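Local coordinates for Esterase/lipase-like protein (Caldicellulosiruptor lactoaceticus 6A, PDB 6A6O), which hydrolyses both acetyl esters and beta-1,4-xylosides, acting as a bifunctional acetyl esterase and xylosidase, at residues L112-S117 / R163-V168; E245-P250 / T269-K274. All coordinates share one frame; numbering follows the deposited sequence.

Contact 1: residues L112-S117 / R163-V168; sequences LVRYFS and RPDCIV
A polar surface contact ties R114, in the last turn of helix 101-115, to R163 and D165 in the loop that runs into strand 167-170. The two backbones stay well apart, with 9.5 Å between R114 CA and P164 CA, so one long arginine side chain bridges them. Its chain turns at chi3 (-86°), which swings the guanidinium end-on to the loop. Both terminal nitrogens close on a single backbone carbonyl: NH1 of R114 lies 2.9 Å from R163 O, and NH2 of R114 lies 3.0 Å from the same R163 O. The acceptor sits near the guanidinium plane, but NH2 approaches R163 O almost head-on, in line with its C=O bond, whereas NH1 stands above the carbonyl plane. R114 NH2 also forms a salt bridge with D165 OD2 at 2.8 Å. As a hydrogen bond this one is weak, bent to 125° at the hydrogen. The carboxylate and guanidinium planes are turned 71° apart, so a single carboxylate oxygen makes the bridge rather than a flat two-oxygen pairing. R163 turns its own guanidinium elsewhere, NH2 bonding to K210 O; its NH1 lies 6.5 Å from R114 NH2. Further partners complete the site, with P124 O taking R114 NE, S161 O taking R114 NH1, and I127 N donating to D165 OD2. Helix 101-115, strand 127-132 and the lead into strand 167-170 therefore meet at one polar cluster of this alpha/beta-hydrolase fold. Carbonyl acceptors on every guanidinium nitrogen fix the rotation of the group, while the poorly angled carboxylate probably contributes mainly electrostatic attraction.

Contact 2: residues E245-P250 / T269-K274; sequences ELHIFP and TKLCEK
The H247 imidazole carries the methyl CD1 of L271 over one face and the carboxylate oxygen OE2 of E245 at its edge; the F249 ring meets the same L271 methyl near its own plane. These groups join strand 244-249, the outermost strand on its side of the sheet, to helix 268-278, the last helix of the alpha/beta-hydrolase fold. The connection between this strand and helix is the one that in this fold carries the catalytic histidine. Strand and helix segments run almost antiparallel (173°), their axes 10.3 Å apart. L271 CD1 sits 3.6 Å from the H247 ring centroid and only 6° off the ring normal, a well-centred CH-pi contact. L271 CB also packs against the ring, 3.7 Å from H247 NE2. F249 meets L271 from across the contact, its CZ 4.2 Å from L271 CD1, so one methyl meets one ring over its face and the other at its edge. F215 of the adjoining strand also meets the H247 ring, at an inclined angle. Two residues earlier in the strand, E245 points to the same side as H247, its CG anti to the backbone N (chi1 -177°) and the chain then bending at chi2. H247 NE2 donates a nearly straight bond of 2.6 Å to E245 OE2, entering on the anti side of the carboxylate close to the imidazole plane. This bond fixes the turn of the ring under the leucine, and the carboxylate would be expected to polarise the imidazole. The polar link to the helix is indirect: one water donates both to E245 OE2, at 2.7 Å, and to the backbone oxygen L271 O, at 3.0 Å.

Overall arrangement
Contact 1 and contact 2 have centres 22 Å apart, and both segments of contact 1 come before those of contact 2 in the chain. Both reach the same mixed sheet: strand 167-170 of contact 1 is separated from strand 244-249 of contact 2 by strand 214-219 alone. Helix 268-278 spans the gap, packing also on C166 and V168, and the two contacts touch where V168 CG1 lies 4.0 Å from C272 SG. Contact 1 joins helix 101-115 to the approach to an inner strand, and contact 2 packs the last helix on the edge strand. S133, the probable nucleophile, follows strand 127-132, and H254, probably its triad histidine, lies between the segments of contact 2.

Contact 1: residues L112-S117 / R163-V168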
loop_
_atom_site.group_PDB
_atom_site.type_symbol
_atom_site.label_atom_id
_atom_site.label_comp_id
_atom_site.label_asym_id
_atom_site.label_seq_id
_atom_site.Cartn_x
_atom_site.Cartn_y
_atom_site.Cartn_z
ATOM N N LEU A 112 8.739 -9.370 4.742
ATOM C CA LEU A 112 10.061 -8.955 5.211
ATOM C C LEU A 112 9.962 -8.148 6.498
ATOM O O LEU A 112 10.679 -8.413 7.470
ATOM C CB LEU A 112 10.759 -8.139 4.128
ATOM C CG LEU A 112 12.238 -7.778 4.309
ATOM C CD1 LEU A 112 13.064 -9.052 4.396
ATOM C CD2 LEU A 112 12.715 -6.909 3.160
ATOM N N VAL A 113 9.085 -7.140 6.519
ATOM C CA VAL A 113 8.941 -6.324 7.718
ATOM C C VAL A 113 8.437 -7.171 8.882
ATOM O O VAL A 113 8.894 -7.024 10.022
ATOM C CB VAL A 113 8.017 -5.123 7.438
ATOM C CG1 VAL A 113 7.756 -4.347 8.724
ATOM C CG2 VAL A 113 8.627 -4.217 6.375
ATOM N N ARG A 114 7.494 -8.076 8.619
ATOM C CA ARG A 114 6.990 -8.920 9.693
ATOM C C ARG A 114 8.075 -9.866 10.192
ATOM O O ARG A 114 8.195 -10.102 11.401
ATOM C CB ARG A 114 5.770 -9.704 9.216
ATOM C CG ARG A 114 5.067 -10.463 10.304
ATOM C CD ARG A 114 3.661 -10.879 9.859
ATOM N NE ARG A 114 2.690 -9.815 10.107
ATOM C CZ ARG A 114 1.772 -9.413 9.227
ATOM N NH1 ARG A 114 1.696 -9.971 8.022
ATOM N NH2 ARG A 114 0.932 -8.449 9.555
ATOM N N TYR A 115 8.878 -10.403 9.271
ATOM C CA TYR A 115 9.944 -11.324 9.659
ATOM C C TYR A 115 10.965 -10.636 10.558
ATOM O O TYR A 115 11.422 -11.215 11.549
ATOM C CB TYR A 115 10.630 -11.886 8.418
ATOM C CG TYR A 115 11.798 -12.796 8.745
ATOM C CD1 TYR A 115 11.580 -14.074 9.239
ATOM C CD2 TYR A 115 13.111 -12.369 8.570
ATOM C CE1 TYR A 115 12.650 -14.922 9.545
ATOM C CE2 TYR A 115 14.190 -13.207 8.874
ATOM C CZ TYR A 115 13.946 -14.476 9.363
ATOM O OH TYR A 115 14.998 -15.316 9.666
ATOM N N PHE A 116 11.338 -9.402 10.222
ATOM C CA PHE A 116 12.312 -8.633 10.978
ATOM C C PHE A 116 11.672 -7.736 12.030
ATOM O O PHE A 116 12.322 -6.794 12.494
ATOM C CB PHE A 116 13.162 -7.793 10.024
ATOM C CG PHE A 116 14.190 -8.584 9.276
ATOM C CD1 PHE A 116 15.262 -9.155 9.947
ATOM C CD2 PHE A 116 14.100 -8.740 7.901
ATOM C CE1 PHE A 116 16.216 -9.877 9.263
ATOM C CE2 PHE A 116 15.055 -9.472 7.212
ATOM C CZ PHE A 116 16.108 -10.037 7.890
ATOM N N SER A 117 10.423 -8.008 12.420
ATOM C CA SER A 117 9.705 -7.084 13.296
ATOM C C SER A 117 10.388 -6.943 14.654
ATOM O O SER A 117 10.470 -5.837 15.202
ATOM C CB SER A 117 8.252 -7.532 13.470
ATOM O OG SER A 117 8.149 -8.851 13.992
ATOM N N ARG A 163 -0.335 -10.764 4.947
ATOM C CA ARG A 163 -1.587 -10.044 5.159
ATOM C C ARG A 163 -1.335 -8.782 5.978
ATOM O O ARG A 163 -0.798 -8.871 7.089
ATOM C CB ARG A 163 -2.601 -10.933 5.863
ATOM C CG ARG A 163 -3.876 -10.206 6.244
ATOM C CD ARG A 163 -4.821 -11.106 7.042
ATOM N NE ARG A 163 -6.131 -10.500 7.300
ATOM C CZ ARG A 163 -6.405 -9.738 8.358
ATOM N NH1 ARG A 163 -5.462 -9.465 9.257
ATOM N NH2 ARG A 163 -7.625 -9.256 8.532
ATOM N N PRO A 164 -1.685 -7.606 5.477
ATOM C CA PRO A 164 -1.574 -6.405 6.310
ATOM C C PRO A 164 -2.653 -6.392 7.382
ATOM O O PRO A 164 -3.741 -6.952 7.218
ATOM C CB PRO A 164 -1.747 -5.256 5.305
ATOM C CG PRO A 164 -2.611 -5.823 4.231
ATOM C CD PRO A 164 -2.280 -7.325 4.154
ATOM N N ASP A 165 -2.337 -5.754 8.509
ATOM C CA ASP A 165 -3.281 -5.691 9.613
ATOM C C ASP A 165 -4.288 -4.551 9.466
ATOM O O ASP A 165 -5.280 -4.523 10.195
ATOM C CB ASP A 165 -2.503 -5.586 10.922
ATOM C CG ASP A 165 -1.679 -6.826 11.186
ATOM O OD1 ASP A 165 -2.280 -7.920 11.247
ATOM O OD2 ASP A 165 -0.433 -6.721 11.286
ATOM N N CYS A 166 -4.055 -3.624 8.539
ATOM C CA CYS A 166 -5.026 -2.602 8.159
ATOM C C CYS A 166 -4.587 -2.047 6.814
ATOM O O CYS A 166 -3.436 -2.225 6.400
ATOM C CB CYS A 166 -5.146 -1.486 9.210
ATOM S SG CYS A 166 -3.730 -0.328 9.300
ATOM N N ILE A 167 -5.515 -1.361 6.138
ATOM C CA ILE A 167 -5.292 -0.811 4.804
ATOM C C ILE A 167 -5.789 0.629 4.782
ATOM O O ILE A 167 -6.910 0.901 5.221
ATOM C CB ILE A 167 -6.053 -1.608 3.729
ATOM C CG1 ILE A 167 -5.651 -3.082 3.720
ATOM C CG2 ILE A 167 -5.825 -0.994 2.373
ATOM C CD1 ILE A 167 -6.649 -3.925 2.920
ATOM N N VAL A 168 -4.981 1.541 4.242
ATOM C CA VAL A 168 -5.410 2.920 4.010
ATOM C C VAL A 168 -5.289 3.196 2.515
ATOM O O VAL A 168 -4.215 3.013 1.933
ATOM C CB VAL A 168 -4.586 3.932 4.818
ATOM C CG1 VAL A 168 -5.075 5.360 4.513
ATOM C CG2 VAL A 168 -4.683 3.620 6.313
#

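Contact 2: residues E245-P250 / T269-K274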
loop_
_atom_site.group_PDB
_atom_site.type_symbol
_atom_site.label_atom_id
_atom_site.label_comp_id
_atom_site.label_asym_id
_atom_site.label_seq_id
_atom_site.Cartn_x
_atom_site.Cartn_y
_atom_site.Cartn_z
ATOM N N GLU A 245 -13.956 2.838 7.058
ATOM C CA GLU A 245 -14.151 4.277 7.129
ATOM C C GLU A 245 -13.921 4.845 5.737
ATOM O O GLU A 245 -12.983 4.433 5.043
ATOM C CB GLU A 245 -13.187 4.914 8.140
ATOM C CG GLU A 245 -13.387 6.412 8.320
ATOM C CD GLU A 245 -13.060 6.888 9.731
ATOM O OE1 GLU A 245 -13.173 6.076 10.668
ATOM O OE2 GLU A 245 -12.697 8.078 9.909
ATOM N N LEU A 246 -14.793 5.767 5.315
ATOM C CA LEU A 246 -14.678 6.367 3.993
ATOM C C LEU A 246 -14.974 7.852 4.094
ATOM O O LEU A 246 -15.983 8.246 4.684
ATOM C CB LEU A 246 -15.637 5.702 2.994
ATOM C CG LEU A 246 -15.876 6.420 1.653
ATOM C CD1 LEU A 246 -14.645 6.451 0.790
ATOM C CD2 LEU A 246 -17.040 5.764 0.889
ATOM N N HIS A 247 -14.114 8.674 3.498
ATOM C CA HIS A 247 -14.331 10.115 3.475
ATOM C C HIS A 247 -14.178 10.612 2.050
ATOM O O HIS A 247 -13.092 10.526 1.475
ATOM C CB HIS A 247 -13.357 10.840 4.395
ATOM C CG HIS A 247 -13.469 10.419 5.824
ATOM N ND1 HIS A 247 -14.512 10.813 6.635
ATOM C CD2 HIS A 247 -12.683 9.622 6.582
ATOM C CE1 HIS A 247 -14.356 10.286 7.836
ATOM N NE2 HIS A 247 -13.254 9.561 7.832
ATOM N N ILE A 248 -15.249 11.167 1.497
ATOM C CA ILE A 248 -15.197 11.783 0.179
ATOM C C ILE A 248 -15.447 13.269 0.366
ATOM O O ILE A 248 -16.475 13.671 0.928
ATOM C CB ILE A 248 -16.205 11.160 -0.791
ATOM C CG1 ILE A 248 -15.788 9.711 -1.108
ATOM C CG2 ILE A 248 -16.286 11.992 -2.070
ATOM C CD1 ILE A 248 -16.905 8.912 -1.738
ATOM N N PHE A 249 -14.490 14.075 -0.067
ATOM C CA PHE A 249 -14.658 15.509 -0.087
ATOM C C PHE A 249 -15.067 15.966 -1.485
ATOM O O PHE A 249 -14.720 15.319 -2.482
ATOM C CB PHE A 249 -13.357 16.188 0.345
ATOM C CG PHE A 249 -12.955 15.833 1.748
ATOM C CD1 PHE A 249 -13.546 16.474 2.832
ATOM C CD2 PHE A 249 -12.030 14.822 1.983
ATOM C CE1 PHE A 249 -13.194 16.137 4.128
ATOM C CE2 PHE A 249 -11.680 14.481 3.284
ATOM C CZ PHE A 249 -12.261 15.138 4.340
ATOM N N PRO A 250 -15.846 17.048 -1.584
ATOM C CA PRO A 250 -16.442 17.380 -2.889
ATOM C C PRO A 250 -15.429 17.719 -3.961
ATOM O O PRO A 250 -15.588 17.264 -5.100
ATOM C CB PRO A 250 -17.340 18.590 -2.574
ATOM C CG PRO A 250 -17.629 18.499 -1.120
ATOM C CD PRO A 250 -16.412 17.855 -0.490
ATOM N N THR A 269 -6.031 13.477 7.084
ATOM C CA THR A 269 -4.992 12.903 7.934
ATOM C C THR A 269 -5.402 12.887 9.401
ATOM O O THR A 269 -5.004 11.982 10.142
ATOM C CB THR A 269 -3.667 13.658 7.783
ATOM O OG1 THR A 269 -3.861 15.046 8.093
ATOM C CG2 THR A 269 -3.125 13.503 6.365
ATOM N N LYS A 270 -6.165 13.885 9.846
ATOM C CA LYS A 270 -6.630 13.872 11.226
ATOM C C LYS A 270 -7.691 12.794 11.421
ATOM O O LYS A 270 -7.692 12.089 12.438
ATOM C CB LYS A 270 -7.159 15.254 11.615
ATOM C CG LYS A 270 -7.683 15.318 13.039
ATOM C CD LYS A 270 -6.610 14.944 14.059
ATOM C CE LYS A 270 -5.453 15.942 14.076
ATOM N NZ LYS A 270 -4.480 15.608 15.172
ATOM N N LEU A 271 -8.569 12.616 10.430
ATOM C CA LEU A 271 -9.539 11.531 10.508
ATOM C C LEU A 271 -8.836 10.176 10.477
ATOM O O LEU A 271 -9.235 9.245 11.184
ATOM C CB LEU A 271 -10.551 11.658 9.366
ATOM C CG LEU A 271 -11.466 12.902 9.426
ATOM C CD1 LEU A 271 -12.073 13.225 8.056
ATOM C CD2 LEU A 271 -12.565 12.703 10.450
ATOM N N CYS A 272 -7.772 10.054 9.681
ATOM C CA CYS A 272 -7.052 8.782 9.615
ATOM C C CYS A 272 -6.343 8.482 10.931
ATOM O O CYS A 272 -6.353 7.339 11.403
ATOM C CB CYS A 272 -6.050 8.804 8.464
ATOM S SG CYS A 272 -5.448 7.166 8.055
ATOM N N GLU A 273 -5.738 9.506 11.543
ATOM C CA GLU A 273 -5.137 9.348 12.863
ATOM C C GLU A 273 -6.151 8.829 13.879
ATOM O O GLU A 273 -5.862 7.901 14.642
ATOM C CB GLU A 273 -4.552 10.679 13.328
ATOM C CG GLU A 273 -3.953 10.631 14.728
ATOM C CD GLU A 273 -3.656 12.014 15.283
ATOM O OE1 GLU A 273 -3.612 12.985 14.500
ATOM O OE2 GLU A 273 -3.463 12.126 16.508
ATOM N N LYS A 274 -7.352 9.420 13.900
ATOM C CA LYS A 274 -8.376 8.964 14.835
ATOM C C LYS A 274 -8.875 7.565 14.494
ATOM O O LYS A 274 -9.207 6.792 15.399
ATOM C CB LYS A 274 -9.541 9.957 14.870
ATOM C CG LYS A 274 -9.172 11.304 15.497
ATOM C CD LYS A 274 -8.452 11.102 16.837
ATOM C CE LYS A 274 -8.113 12.427 17.531
ATOM N NZ LYS A 274 -7.224 12.210 18.722
HETATM O O HOH W 1 -12.024 9.116 12.317
#